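Local coordinates for UPF0033 domain-containing protein (PDB 3HZ7), which is of unknown function but, as a TusA-family domain forming the N-terminal part of a longer protein, probably acts as a sulfur carrier, at residues A[53-57]-A[69-73]. Numbering follows the deposited sequence.
Sequences GYQSE and TIVAG. Unlike the reference sequence in segment 53-57: Ser56 (reference Ala).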
ATOM      1  N   GLY A  53      -7.576   3.445  -9.420  1.00 39.42           N
ATOM      2  CA  GLY A  53      -8.834   4.053  -9.031  1.00 44.01           C
ATOM      3  C   GLY A  53      -9.202   3.768  -7.576  1.00 43.55           C
ATOM      4  O   GLY A  53     -10.377   3.639  -7.226  1.00 34.24           O
ATOM      5  N   TYR A  54      -8.183   3.699  -6.726  1.00 37.67           N
ATOM      6  CA  TYR A  54      -8.414   3.427  -5.330  1.00 41.61           C
ATOM      7  C   TYR A  54      -8.024   4.647  -4.546  1.00 39.45           C
ATOM      8  O   TYR A  54      -7.140   5.391  -4.969  1.00 37.49           O
ATOM      9  CB  TYR A  54      -7.552   2.228  -4.865  1.00 34.96           C
ATOM     10  CG  TYR A  54      -7.981   0.906  -5.470  1.00 38.50           C
ATOM     11  CD1 TYR A  54      -9.328   0.608  -5.651  1.00 45.76           C
ATOM     12  CD2 TYR A  54      -7.052  -0.031  -5.855  1.00 41.39           C
ATOM     13  CE1 TYR A  54      -9.733  -0.604  -6.197  1.00 50.90           C
ATOM     14  CE2 TYR A  54      -7.450  -1.258  -6.403  1.00 52.23           C
ATOM     15  CZ  TYR A  54      -8.783  -1.528  -6.571  1.00 49.76           C
ATOM     16  OH  TYR A  54      -9.164  -2.742  -7.084  1.00 62.08           O
ATOM     17  N   GLN A  55      -8.685   4.842  -3.410  1.00 34.65           N
ATOM     18  CA  GLN A  55      -8.338   5.931  -2.513  1.00 36.98           C
ATOM     19  C   GLN A  55      -7.153   5.416  -1.651  1.00 31.54           C
ATOM     20  O   GLN A  55      -7.027   4.216  -1.382  1.00 27.32           O
ATOM     21  CB  GLN A  55      -9.541   6.294  -1.606  1.00 36.05           C
ATOM     22  CG  GLN A  55     -10.796   6.835  -2.365  1.00 47.18           C
ATOM     23  CD  GLN A  55     -10.516   8.144  -3.113  1.00 54.66           C
ATOM     24  OE1 GLN A  55     -10.342   9.203  -2.495  1.00 52.71           O
ATOM     25  NE2 GLN A  55     -10.456   8.071  -4.446  1.00 54.94           N
ATOM     26  N   SER A  56      -6.291   6.331  -1.221  1.00 29.33           N
ATOM     27  CA  SER A  56      -5.153   5.983  -0.367  1.00 28.64           C
ATOM     28  C   SER A  56      -4.712   7.156   0.514  1.00 26.00           C
ATOM     29  O   SER A  56      -5.019   8.304   0.232  1.00 23.14           O
ATOM     30  CB  SER A  56      -3.958   5.553  -1.222  1.00 30.93           C
ATOM     31  OG  SER A  56      -3.260   6.695  -1.667  1.00 29.91           O
ATOM     32  N   GLU A  57      -3.990   6.868   1.591  1.00 18.03           N
ATOM     33  CA  GLU A  57      -3.466   7.906   2.446  1.00 21.08           C
ATOM     34  C   GLU A  57      -2.183   7.321   2.919  1.00 28.50           C
ATOM     35  O   GLU A  57      -1.956   6.083   2.763  1.00 26.21           O
ATOM     36  CB  GLU A  57      -4.293   8.133   3.736  1.00 19.25           C
ATOM     37  CG  GLU A  57      -5.571   8.894   3.645  1.00 23.75           C
ATOM     38  CD  GLU A  57      -5.387  10.336   3.190  1.00 26.75           C
ATOM     39  OE1 GLU A  57      -4.347  10.945   3.498  1.00 34.42           O
ATOM     40  OE2 GLU A  57      -6.303  10.847   2.506  1.00 33.98           O
ATOM     41  N   THR A  69      -2.032   3.323   3.347  1.00 18.71           N
ATOM     42  CA  THR A  69      -3.276   2.563   3.412  1.00 25.22           C
ATOM     43  C   THR A  69      -4.062   2.721   2.112  1.00 30.74           C
ATOM     44  O   THR A  69      -4.310   3.857   1.649  1.00 27.05           O
ATOM     45  CB  THR A  69      -4.072   3.034   4.631  1.00 18.94           C
ATOM     46  OG1 THR A  69      -3.237   2.865   5.783  1.00 22.23           O
ATOM     47  CG2 THR A  69      -5.381   2.229   4.795  1.00 24.25           C
ATOM     48  N   ILE A  70      -4.419   1.590   1.491  1.00 23.64           N
ATOM     49  CA  ILE A  70      -5.141   1.650   0.236  1.00 21.85           C
ATOM     50  C   ILE A  70      -6.476   0.993   0.404  1.00 23.38           C
ATOM     51  O   ILE A  70      -6.569  -0.154   0.873  1.00 17.79           O
ATOM     52  CB  ILE A  70      -4.346   0.943  -0.933  1.00 18.97           C
ATOM     53  CG1 ILE A  70      -2.936   1.525  -0.975  1.00 22.66           C
ATOM     54  CG2 ILE A  70      -5.150   1.040  -2.258  1.00 13.71           C
ATOM     55  CD1 ILE A  70      -1.911   0.911  -2.047  1.00 27.81           C
ATOM     56  N   VAL A  71      -7.515   1.707  -0.033  1.00 21.88           N
ATOM     57  CA  VAL A  71      -8.875   1.228   0.100  1.00 24.44           C
ATOM     58  C   VAL A  71      -9.525   0.925  -1.244  1.00 31.64           C
ATOM     59  O   VAL A  71      -9.485   1.752  -2.159  1.00 31.97           O
ATOM     60  CB  VAL A  71      -9.787   2.274   0.846  1.00 26.04           C
ATOM     61  CG1 VAL A  71     -11.183   1.719   0.961  1.00 32.96           C
ATOM     62  CG2 VAL A  71      -9.239   2.580   2.224  1.00 20.50           C
ATOM     63  N   ALA A  72     -10.144  -0.256  -1.316  1.00 32.04           N
ATOM     64  CA  ALA A  72     -10.848  -0.747  -2.490  1.00 32.04           C
ATOM     65  C   ALA A  72     -12.326  -0.720  -2.150  1.00 31.44           C
ATOM     66  O   ALA A  72     -13.177  -0.439  -3.028  1.00 52.59           O
ATOM     67  CB  ALA A  72     -10.369  -2.191  -2.825  1.00 42.13           C
ATOM     68  N   GLY A  73     -12.661  -0.984  -0.898  1.00 28.93           N
ATOM     69  CA  GLY A  73     -14.052  -0.898  -0.519  1.00 44.11           C
ATOM     70  C   GLY A  73     -14.491  -1.234   0.903  1.00 44.23           C
ATOM     71  O   GLY A  73     -15.679  -1.072   1.218  1.00 48.48           O
TER
HETATM   72  O   HOH W   1     -10.877   3.619  -3.299  1.00 44.40           O
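Tyr54 lays one face of its ring against Ala72: CB of Ala72 lies 4.2 Å from the centroid of the Tyr54 ring and 27° off its normal, a CH-pi contact. With CG anti to the carbonyl carbon (chi1 -68°), the Tyr54 ring extends along residues 71-72, while its CB packs 3.7 Å from Ile70 CG2. Next, Gln55 pairs with Val71 unevenly. The bond from Val71 N to Gln55 O is of normal length and nearly straight (2.9 Å), whereas the return bond from Gln55 N to Val71 O is weak at 3.4 Å. A water modelled between Gln55 N and Val71 O lies implausibly close to both, so a bridge through it is doubtful. Ser56 faces Ile70 in a non-hydrogen-bonded pair, and its CA makes a CA-H...O contact with Thr69 O. At Glu57 the ladder tightens again: Glu57 N donates to Thr69 O at 3.0 Å, and Thr69 N returns a 2.8 Å bond to Glu57 O. Strands 55-57 and 69-71, antiparallel at 165°, thus form the open end of the beta hairpin 55-60/66-71. Ser56 and Ile70 turn to helix 39-52, where Ser56 OG bonds Gln46 NE2 and both side chains touch Ala49; on its other edge strand 66-71 continues the sheet, Ile70 bonding by its backbone to Val32 of strand 31-36, while 55-60 is an outermost strand.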